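Local structure of light Chain (Clostridium botulinum, 6BVD) at residues R296-L301 against Y334-N339; K114-Y119 against E321-F326; Y238-T243 against K346-F351. The protein acts as a zinc-dependent endopeptidase, the protease domain of a mosaic botulinum neurotoxin, and probably cleaves a SNARE protein of the nerve terminal. All coordinates share one frame; numbering follows the deposited sequence.

Contact 1 (R296-L301 against Y334-N339)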
loop_
_atom_site.group_PDB
_atom_site.type_symbol
_atom_site.label_atom_id
_atom_site.label_comp_id
_atom_site.label_asym_id
_atom_site.label_seq_id
_atom_site.Cartn_x
_atom_site.Cartn_y
_atom_site.Cartn_z
ATOM N N ARG A 296 0.296 31.270 -30.654
ATOM C CA ARG A 296 -0.888 31.083 -31.487
ATOM C C ARG A 296 -2.098 30.700 -30.637
ATOM O O ARG A 296 -3.198 31.165 -30.911
ATOM C CB ARG A 296 -0.656 30.023 -32.550
ATOM C CG ARG A 296 0.365 30.435 -33.588
ATOM C CD ARG A 296 0.541 29.375 -34.667
ATOM N NE ARG A 296 1.573 29.718 -35.646
ATOM C CZ ARG A 296 1.995 28.906 -36.618
ATOM N NH1 ARG A 296 1.463 27.698 -36.774
ATOM N NH2 ARG A 296 2.946 29.304 -37.450
ATOM N N ILE A 297 -1.900 29.872 -29.609
ATOM C CA ILE A 297 -3.044 29.467 -28.762
ATOM C C ILE A 297 -3.556 30.653 -27.941
ATOM O O ILE A 297 -4.764 30.817 -27.820
ATOM C CB ILE A 297 -2.695 28.266 -27.891
ATOM C CG1 ILE A 297 -2.529 27.040 -28.794
ATOM C CG2 ILE A 297 -3.737 27.971 -26.761
ATOM C CD1 ILE A 297 -2.002 25.823 -28.081
ATOM N N ALA A 298 -2.669 31.533 -27.477
ATOM C CA ALA A 298 -3.097 32.730 -26.744
ATOM C C ALA A 298 -3.970 33.623 -27.614
ATOM O O ALA A 298 -4.985 34.164 -27.149
ATOM C CB ALA A 298 -1.890 33.524 -26.219
ATOM N N SER A 299 -3.547 33.793 -28.865
ATOM C CA SER A 299 -4.258 34.595 -29.859
ATOM C C SER A 299 -5.652 34.037 -30.170
ATOM O O SER A 299 -6.624 34.778 -30.323
ATOM C CB SER A 299 -3.413 34.683 -31.135
ATOM O OG SER A 299 -3.973 35.587 -32.054
ATOM N N ARG A 300 -5.722 32.723 -30.295
ATOM C CA ARG A 300 -6.956 32.024 -30.601
ATOM C C ARG A 300 -7.922 32.066 -29.399
ATOM O O ARG A 300 -9.135 32.173 -29.570
ATOM C CB ARG A 300 -6.631 30.590 -31.026
ATOM C CG ARG A 300 -7.823 29.710 -31.208
ATOM C CD ARG A 300 -7.439 28.262 -31.190
ATOM N NE ARG A 300 -6.927 27.835 -32.481
ATOM C CZ ARG A 300 -7.591 27.088 -33.354
ATOM N NH1 ARG A 300 -8.830 26.674 -33.108
ATOM N NH2 ARG A 300 -6.998 26.761 -34.488
ATOM N N LEU A 301 -7.376 32.015 -28.188
ATOM C CA LEU A 301 -8.180 32.064 -26.974
ATOM C C LEU A 301 -8.862 33.435 -26.831
ATOM O O LEU A 301 -9.937 33.546 -26.220
ATOM C CB LEU A 301 -7.301 31.755 -25.728
ATOM C CG LEU A 301 -7.970 31.609 -24.368
ATOM C CD1 LEU A 301 -8.949 30.401 -24.411
ATOM C CD2 LEU A 301 -6.906 31.386 -23.273
ATOM N N TYR A 334 -5.369 37.823 -23.449
ATOM C CA TYR A 334 -4.354 36.818 -23.151
ATOM C C TYR A 334 -3.100 37.011 -24.008
ATOM O O TYR A 334 -3.188 37.365 -25.185
ATOM C CB TYR A 334 -4.908 35.391 -23.343
ATOM C CG TYR A 334 -6.106 35.073 -22.461
ATOM C CD1 TYR A 334 -5.952 34.811 -21.105
ATOM C CD2 TYR A 334 -7.389 35.004 -22.999
ATOM C CE1 TYR A 334 -7.048 34.524 -20.284
ATOM C CE2 TYR A 334 -8.505 34.718 -22.182
ATOM C CZ TYR A 334 -8.323 34.476 -20.834
ATOM O OH TYR A 334 -9.422 34.198 -20.023
ATOM N N SER A 335 -1.932 36.761 -23.430
ATOM C CA SER A 335 -0.712 36.769 -24.243
ATOM C C SER A 335 0.356 35.903 -23.592
ATOM O O SER A 335 0.195 35.492 -22.451
ATOM C CB SER A 335 -0.189 38.186 -24.422
ATOM O OG SER A 335 0.261 38.718 -23.183
ATOM N N VAL A 336 1.458 35.647 -24.292
ATOM C CA VAL A 336 2.551 34.901 -23.672
ATOM C C VAL A 336 3.489 35.851 -22.921
ATOM O O VAL A 336 3.940 36.865 -23.460
ATOM C CB VAL A 336 3.325 34.063 -24.708
ATOM C CG1 VAL A 336 4.637 33.499 -24.113
ATOM C CG2 VAL A 336 2.438 32.941 -25.234
ATOM N N ASP A 337 3.703 35.553 -21.639
ATOM C CA ASP A 337 4.745 36.178 -20.821
ATOM C C ASP A 337 6.018 35.320 -20.908
ATOM O O ASP A 337 5.975 34.135 -20.561
ATOM C CB ASP A 337 4.271 36.315 -19.370
ATOM C CG ASP A 337 5.369 36.795 -18.430
ATOM O OD1 ASP A 337 6.333 36.045 -18.187
ATOM O OD2 ASP A 337 5.255 37.917 -17.908
ATOM N N LEU A 338 7.123 35.893 -21.385
ATOM C CA LEU A 338 8.311 35.086 -21.679
ATOM C C LEU A 338 8.904 34.405 -20.445
ATOM O O LEU A 338 9.405 33.289 -20.530
ATOM C CB LEU A 338 9.386 35.939 -22.359
ATOM C CG LEU A 338 9.082 36.337 -23.805
ATOM C CD1 LEU A 338 10.283 37.025 -24.460
ATOM C CD2 LEU A 338 8.649 35.137 -24.634
ATOM N N ASN A 339 8.803 35.054 -19.294
ATOM C CA ASN A 339 9.352 34.494 -18.061
ATOM C C ASN A 339 8.491 33.326 -17.560
ATOM O O ASN A 339 9.017 32.300 -17.112
ATOM C CB ASN A 339 9.457 35.574 -16.990
ATOM C CG ASN A 339 10.566 36.555 -17.274
ATOM O OD1 ASN A 339 11.616 36.188 -17.799
ATOM N ND2 ASN A 339 10.332 37.821 -16.942
#

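Contact 2 (K114-Y119 against E321-F326)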
loop_
_atom_site.group_PDB
_atom_site.type_symbol
_atom_site.label_atom_id
_atom_site.label_comp_id
_atom_site.label_asym_id
_atom_site.label_seq_id
_atom_site.Cartn_x
_atom_site.Cartn_y
_atom_site.Cartn_z
ATOM N N LYS A 114 -3.609 14.436 -14.764
ATOM C CA LYS A 114 -5.028 14.695 -14.505
ATOM C C LYS A 114 -5.451 16.047 -15.029
ATOM O O LYS A 114 -6.503 16.178 -15.652
ATOM C CB LYS A 114 -5.304 14.602 -13.004
ATOM C CG LYS A 114 -6.669 15.199 -12.575
ATOM C CD LYS A 114 -6.780 15.153 -11.025
ATOM C CE LYS A 114 -8.024 15.893 -10.517
ATOM N NZ LYS A 114 -8.105 15.851 -9.008
ATOM N N ASN A 115 -4.609 17.048 -14.818
ATOM C CA ASN A 115 -4.975 18.452 -15.039
ATOM C C ASN A 115 -4.625 19.060 -16.402
ATOM O O ASN A 115 -5.184 20.105 -16.737
ATOM C CB ASN A 115 -4.341 19.334 -13.953
ATOM C CG ASN A 115 -4.928 19.061 -12.574
ATOM O OD1 ASN A 115 -6.106 18.713 -12.459
ATOM N ND2 ASN A 115 -4.117 19.236 -11.524
ATOM N N ALA A 116 -3.714 18.451 -17.163
ATOM C CA ALA A 116 -3.303 19.060 -18.457
ATOM C C ALA A 116 -4.265 18.645 -19.571
ATOM O O ALA A 116 -3.876 18.013 -20.546
ATOM C CB ALA A 116 -1.876 18.686 -18.850
ATOM N N ILE A 117 -5.513 19.040 -19.450
ATOM C CA ILE A 117 -6.489 18.643 -20.467
ATOM C C ILE A 117 -6.181 19.247 -21.876
ATOM O O ILE A 117 -5.665 20.354 -22.007
ATOM C CB ILE A 117 -7.879 19.049 -20.027
ATOM C CG1 ILE A 117 -7.990 20.563 -20.047
ATOM C CG2 ILE A 117 -8.218 18.476 -18.601
ATOM C CD1 ILE A 117 -9.444 21.041 -20.014
ATOM N N PRO A 118 -6.489 18.520 -22.950
ATOM C CA PRO A 118 -6.245 19.090 -24.291
ATOM C C PRO A 118 -7.025 20.385 -24.588
ATOM O O PRO A 118 -8.105 20.568 -24.031
ATOM C CB PRO A 118 -6.712 17.983 -25.229
ATOM C CG PRO A 118 -6.587 16.761 -24.441
ATOM C CD PRO A 118 -6.929 17.119 -23.027
ATOM N N TYR A 119 -6.473 21.280 -25.403
ATOM C CA TYR A 119 -7.209 22.459 -25.858
ATOM C C TYR A 119 -8.388 21.989 -26.702
ATOM O O TYR A 119 -8.239 21.038 -27.462
ATOM C CB TYR A 119 -6.324 23.406 -26.674
ATOM C CG TYR A 119 -7.013 24.715 -27.052
ATOM C CD1 TYR A 119 -7.032 25.779 -26.169
ATOM C CD2 TYR A 119 -7.738 24.841 -28.247
ATOM C CE1 TYR A 119 -7.674 26.969 -26.484
ATOM C CE2 TYR A 119 -8.403 26.021 -28.548
ATOM C CZ TYR A 119 -8.365 27.083 -27.665
ATOM O OH TYR A 119 -8.996 28.273 -27.968
ATOM N N GLU A 321 -5.777 29.474 -19.374
ATOM C CA GLU A 321 -4.938 30.559 -18.883
ATOM C C GLU A 321 -3.893 29.991 -17.922
ATOM O O GLU A 321 -2.705 30.312 -18.032
ATOM C CB GLU A 321 -5.750 31.641 -18.183
ATOM C CG GLU A 321 -4.856 32.709 -17.525
ATOM C CD GLU A 321 -5.644 33.692 -16.650
ATOM O OE1 GLU A 321 -6.868 33.495 -16.494
ATOM O OE2 GLU A 321 -5.025 34.632 -16.089
ATOM N N TRP A 322 -4.346 29.117 -17.028
ATOM C CA TRP A 322 -3.469 28.429 -16.085
ATOM C C TRP A 322 -2.536 27.394 -16.749
ATOM O O TRP A 322 -1.323 27.371 -16.458
ATOM C CB TRP A 322 -4.281 27.727 -15.003
ATOM C CG TRP A 322 -3.377 26.999 -14.090
ATOM C CD1 TRP A 322 -3.187 25.654 -14.057
ATOM C CD2 TRP A 322 -2.592 27.547 -13.019
ATOM N NE1 TRP A 322 -2.315 25.329 -13.054
ATOM C CE2 TRP A 322 -1.941 26.472 -12.395
ATOM C CE3 TRP A 322 -2.380 28.847 -12.527
ATOM C CZ2 TRP A 322 -1.076 26.650 -11.302
ATOM C CZ3 TRP A 322 -1.535 29.026 -11.435
ATOM C CH2 TRP A 322 -0.891 27.934 -10.840
ATOM N N LYS A 323 -3.102 26.526 -17.600
ATOM C CA LYS A 323 -2.352 25.460 -18.266
ATOM C C LYS A 323 -1.162 26.007 -19.050
ATOM O O LYS A 323 -0.053 25.482 -18.944
ATOM C CB LYS A 323 -3.247 24.673 -19.230
ATOM C CG LYS A 323 -2.490 23.583 -19.994
ATOM C CD LYS A 323 -3.368 22.886 -21.049
ATOM C CE LYS A 323 -2.612 21.710 -21.677
ATOM N NZ LYS A 323 -3.143 21.156 -22.943
ATOM N N TYR A 324 -1.401 27.047 -19.849
ATOM C CA TYR A 324 -0.345 27.575 -20.705
ATOM C C TYR A 324 0.383 28.732 -20.058
ATOM O O TYR A 324 1.251 29.321 -20.673
ATOM C CB TYR A 324 -0.915 28.008 -22.057
ATOM C CG TYR A 324 -1.443 26.852 -22.836
ATOM C CD1 TYR A 324 -0.563 25.944 -23.434
ATOM C CD2 TYR A 324 -2.816 26.670 -23.028
ATOM C CE1 TYR A 324 -1.019 24.881 -24.148
ATOM C CE2 TYR A 324 -3.295 25.594 -23.767
ATOM C CZ TYR A 324 -2.384 24.708 -24.321
ATOM O OH TYR A 324 -2.791 23.633 -25.040
ATOM N N GLN A 325 0.019 29.050 -18.815
ATOM C CA GLN A 325 0.642 30.120 -18.039
ATOM C C GLN A 325 0.655 31.439 -18.764
ATOM O O GLN A 325 1.658 32.179 -18.766
ATOM C CB GLN A 325 2.066 29.728 -17.675
ATOM C CG GLN A 325 2.104 28.587 -16.692
ATOM C CD GLN A 325 1.723 29.032 -15.286
ATOM O OE1 GLN A 325 2.516 29.699 -14.617
ATOM N NE2 GLN A 325 0.536 28.630 -14.815
ATOM N N PHE A 326 -0.470 31.730 -19.395
ATOM C CA PHE A 326 -0.642 32.976 -20.094
ATOM C C PHE A 326 -0.760 34.150 -19.145
ATOM O O PHE A 326 -1.328 34.020 -18.049
ATOM C CB PHE A 326 -1.923 32.919 -20.957
ATOM C CG PHE A 326 -1.835 32.021 -22.165
ATOM C CD1 PHE A 326 -0.628 31.795 -22.819
ATOM C CD2 PHE A 326 -3.001 31.398 -22.659
ATOM C CE1 PHE A 326 -0.581 30.958 -23.950
ATOM C CE2 PHE A 326 -2.976 30.585 -23.792
ATOM C CZ PHE A 326 -1.768 30.345 -24.446
#

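Contact 3 (Y238-T243 against K346-F351). With ACT (acetate ion), chain F.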
loop_
_atom_site.group_PDB
_atom_site.type_symbol
_atom_site.label_atom_id
_atom_site.label_comp_id
_atom_site.label_asym_id
_atom_site.label_seq_id
_atom_site.Cartn_x
_atom_site.Cartn_y
_atom_site.Cartn_z
ATOM N N TYR A 238 0.533 18.499 -23.421
ATOM C CA TYR A 238 1.000 19.865 -23.596
ATOM C C TYR A 238 1.300 20.218 -25.071
ATOM O O TYR A 238 1.712 21.338 -25.377
ATOM C CB TYR A 238 2.249 20.116 -22.704
ATOM C CG TYR A 238 1.881 20.528 -21.295
ATOM C CD1 TYR A 238 1.478 21.833 -21.000
ATOM C CD2 TYR A 238 1.933 19.605 -20.241
ATOM C CE1 TYR A 238 1.147 22.212 -19.656
ATOM C CE2 TYR A 238 1.587 19.971 -18.935
ATOM C CZ TYR A 238 1.213 21.273 -18.644
ATOM O OH TYR A 238 0.906 21.594 -17.319
ATOM N N GLY A 239 1.092 19.265 -25.983
ATOM C CA GLY A 239 1.253 19.533 -27.409
ATOM C C GLY A 239 2.730 19.744 -27.821
ATOM O O GLY A 239 2.998 20.408 -28.836
ATOM N N THR A 240 3.669 19.205 -27.029
ATOM C CA THR A 240 5.121 19.322 -27.328
ATOM C C THR A 240 5.691 18.012 -27.857
ATOM O O THR A 240 6.914 17.872 -28.024
ATOM C CB THR A 240 5.959 19.680 -26.051
ATOM O OG1 THR A 240 5.981 18.550 -25.197
ATOM C CG2 THR A 240 5.342 20.873 -25.276
ATOM N N TYR A 241 4.816 17.052 -28.141
ATOM C CA TYR A 241 5.226 15.717 -28.566
ATOM C C TYR A 241 5.970 15.735 -29.904
ATOM O O TYR A 241 5.544 16.388 -30.859
ATOM C CB TYR A 241 3.995 14.815 -28.635
ATOM C CG TYR A 241 4.177 13.324 -28.833
ATOM C CD1 TYR A 241 4.102 12.457 -27.752
ATOM C CD2 TYR A 241 4.356 12.777 -30.109
ATOM C CE1 TYR A 241 4.225 11.091 -27.915
ATOM C CE2 TYR A 241 4.477 11.414 -30.284
ATOM C CZ TYR A 241 4.411 10.583 -29.188
ATOM O OH TYR A 241 4.543 9.220 -29.340
ATOM N N ILE A 242 7.111 15.038 -29.968
ATOM C CA ILE A 242 7.809 14.925 -31.264
ATOM C C ILE A 242 8.141 13.489 -31.676
ATOM O O ILE A 242 8.295 12.598 -30.840
ATOM C CB ILE A 242 9.123 15.773 -31.302
ATOM C CG1 ILE A 242 10.076 15.426 -30.136
ATOM C CG2 ILE A 242 8.794 17.236 -31.215
ATOM C CD1 ILE A 242 11.493 16.103 -30.283
ATOM N N THR A 243 8.229 13.276 -32.999
ATOM C CA THR A 243 8.696 12.031 -33.567
ATOM C C THR A 243 10.016 12.201 -34.374
ATOM O O THR A 243 10.696 11.212 -34.628
ATOM C CB THR A 243 7.642 11.440 -34.527
ATOM O OG1 THR A 243 7.391 12.404 -35.549
ATOM C CG2 THR A 243 6.324 11.103 -33.781
ATOM N N LYS A 346 10.373 24.563 -18.499
ATOM C CA LYS A 346 11.288 23.894 -17.588
ATOM C C LYS A 346 10.533 22.840 -16.801
ATOM O O LYS A 346 11.024 21.717 -16.640
ATOM C CB LYS A 346 11.961 24.919 -16.673
ATOM C CG LYS A 346 12.931 24.365 -15.651
ATOM C CD LYS A 346 13.462 25.510 -14.785
ATOM C CE LYS A 346 14.466 25.039 -13.746
ATOM N NZ LYS A 346 15.104 26.231 -13.099
ATOM N N LYS A 347 9.328 23.168 -16.366
ATOM C CA LYS A 347 8.491 22.258 -15.625
ATOM C C LYS A 347 8.109 21.035 -16.435
ATOM O O LYS A 347 8.232 19.937 -15.958
ATOM C CB LYS A 347 7.229 22.961 -15.143
ATOM C CG LYS A 347 6.285 22.085 -14.355
ATOM C CD LYS A 347 4.964 22.743 -14.012
ATOM C CE LYS A 347 4.001 22.726 -15.183
ATOM N NZ LYS A 347 2.602 23.046 -14.824
ATOM N N ILE A 348 7.725 21.227 -17.681
ATOM C CA ILE A 348 7.339 20.121 -18.500
ATOM C C ILE A 348 8.506 19.164 -18.642
ATOM O O ILE A 348 8.323 17.996 -18.583
ATOM C CB ILE A 348 6.871 20.586 -19.882
ATOM C CG1 ILE A 348 5.610 21.419 -19.770
ATOM C CG2 ILE A 348 6.655 19.421 -20.799
ATOM C CD1 ILE A 348 5.210 22.105 -21.034
ATOM N N TYR A 349 9.700 19.681 -18.814
ATOM C CA TYR A 349 10.858 18.857 -19.026
ATOM C C TYR A 349 11.600 18.483 -17.772
ATOM O O TYR A 349 12.632 17.918 -17.843
ATOM C CB TYR A 349 11.771 19.400 -20.127
ATOM C CG TYR A 349 11.100 19.184 -21.432
ATOM C CD1 TYR A 349 11.193 17.970 -22.085
ATOM C CD2 TYR A 349 10.290 20.159 -21.966
ATOM C CE1 TYR A 349 10.537 17.757 -23.267
ATOM C CE2 TYR A 349 9.628 19.954 -23.145
ATOM C CZ TYR A 349 9.761 18.751 -23.784
ATOM O OH TYR A 349 9.096 18.551 -24.957
ATOM N N SER A 350 11.079 18.893 -16.635
ATOM C CA SER A 350 11.566 18.444 -15.349
ATOM C C SER A 350 11.293 16.975 -15.043
ATOM O O SER A 350 11.963 16.371 -14.270
ATOM C CB SER A 350 11.095 19.344 -14.230
ATOM O OG SER A 350 9.787 19.068 -13.885
ATOM N N PHE A 351 10.248 16.438 -15.618
ATOM C CA PHE A 351 9.896 15.048 -15.399
ATOM C C PHE A 351 10.764 14.096 -16.239
ATOM O O PHE A 351 10.591 14.041 -17.443
ATOM C CB PHE A 351 8.430 14.842 -15.721
ATOM C CG PHE A 351 7.521 15.700 -14.880
ATOM C CD1 PHE A 351 7.172 15.285 -13.618
ATOM C CD2 PHE A 351 7.032 16.905 -15.358
ATOM C CE1 PHE A 351 6.309 16.076 -12.809
ATOM C CE2 PHE A 351 6.181 17.693 -14.591
ATOM C CZ PHE A 351 5.825 17.274 -13.300
HETATM C C ACT F . 7.798 12.799 -26.837
HETATM O O ACT F . 7.761 13.964 -27.294
HETATM O OXT ACT F . 7.875 12.612 -25.603
HETATM C CH3 ACT F . 7.747 11.620 -27.775
HETATM O O HOH W 1 0.620 24.438 -16.320
HETATM O O HOH W 2 8.799 16.415 -26.808
#

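Contact 1 (R296-L301 against Y334-N339)
Leu301 lays one branch on the aromatic ring of Tyr334, and this CH-pi contact carries the packing at one end of the interface. Leu301 CD2 stands 3.8 Å from the ring centroid of Tyr334, 15° off the normal, displaced from the centre toward the rim. The branch point follows it in, with Leu301 CG 3.7 Å from Tyr334 CD2. Chi1 of -174° sets CG of Leu301 anti to its backbone N, on the side of the ring of Tyr334. One turn back along the helix, Ala298 is small enough for the backbone to come close: its CB lies 4.0 Å from Ser335 CA, and Val336 CG2 approaches the same Ala298 CB more loosely, at 4.5 Å.

In the next shell, the backbone N of Tyr334 is hydrogen-bonded to Asn302 OD1, just beyond the helix, and Ser335 pairs through its backbone with Ala327. The Tyr334 side chain also touches Lys317 and Glu321 of helix 313-323. Farther along, Asp337 is the N-cap of helix 338-348; its OD1 accepts a bond from Lys340 N and a weak, bent one from Asn339 N (2.9 Å, 117°). The whole is an example of a short beta-hairpin, strands 327-328 and 334-335, whose second strand is laid against the last turns of helix 280-301 and leads through Val336 and the N-cap Asp337 into helix 338-348.

Contact 2 (K114-Y119 against E321-F326)
A Schellman motif closes helix 313-323, and from that last turn Lys323 reaches across to the loop at Ile117, illustrating how one buried ammonium can tie several helix ends together. Chi1 of 178° puts CG of Lys323 anti to its backbone N, and the chain runs on extended, with CE passing 4.2 Å from Ala116 CB. At its tip, Lys323 NZ gives a hydrogen bond of 2.8 Å to Ile117 O, approaching from above the carbonyl plane, 44° out of it. The same NZ binds Leu237 O and, at 3.3 Å, Tyr324 OH, so three oxygens grip it. Tyr324 OH in turn is hydrogen-bonded to Gly188 O and rests 3.9 Å from Tyr119 CB.

The helix end is secured by Phe326 N to Glu321 O at 3.0 Å, while Gln325 NE2 folds back to Trp322 O (2.8 Å, 171°), meeting that oxygen in the carbonyl plane on a lone pair. Opposite Lys323, Ala116 centres an inverse gamma turn that takes the chain out of helix 104-115. Leu237 ends helix 222-237, which carries zinc ligands His228 and His232; the contact thus joins the C-terminal ends of three helices, with Tyr324 and Phe326 packed on Ile297 of helix 280-301.

Contact 3 (Y238-T243 against K346-F351)
Tyr238 OH is gripped by three partners: Glu112 OE1, a water in the ring plane, at the edge, that donates to Tyr238 OH at 3.0 Å, and, weakly, Lys347 NZ. Lys347 forms a salt bridge through NZ to Glu112 OE2 and gives the same water a hydrogen bond, so ammonium, phenol, carboxylate and water make a linked polar group. A bend at chi3 (80°) swings CE of Lys347 toward the phenol. Farther in along the tyrosine, Ile348 CD1 sits over one ring face of Tyr238, 4.0 Å from the centroid and 26° off the normal, a CH-pi contact.

Tyr238 belongs to the Schellman motif that ends helix 222-237, the helix bearing the HExxH zinc motif with His228 and His232; Gly239 makes the positive-phi turn. Just beyond, Thr240 and Tyr349 meet tip to tip, Thr240 OG1 3.1 Å from Tyr349 OH, and Thr240 OG1 is hydrogen-bonded to His235 O. A second water bridges Tyr349 OH, Thr240 O (2.7 Å) and an acetate, probably from the crystallisation liquor. That acetate accepts a nearly straight bond from Ile242 N (3.0 Å, 163°), is held by His232 ND1 and His235 ND1, and lays its methyl over a face of the Tyr241 ring.

Contact 2 is the middle member of the series. Its centre lies about 12 Å from that of contact 1 and about 13 Å from that of contact 3, and it touches both: Phe326 CZ packs 3.4 Å from Ala298 N, while Lys323 O lies 3.6 Å from Tyr238 CE1. Contacts 1 and 3 do not meet, their nearest atoms being about 6 Å apart, but they share helix 338-348, contact 1 at its N-terminal end and contact 3 at its C-terminal end. Contact 3 lies near the zinc site: the Tyr349 side chain is about 11 Å from the zinc ion held by His228, His232 and Glu266, and the acetate joins contact 3 to a zinc ligand.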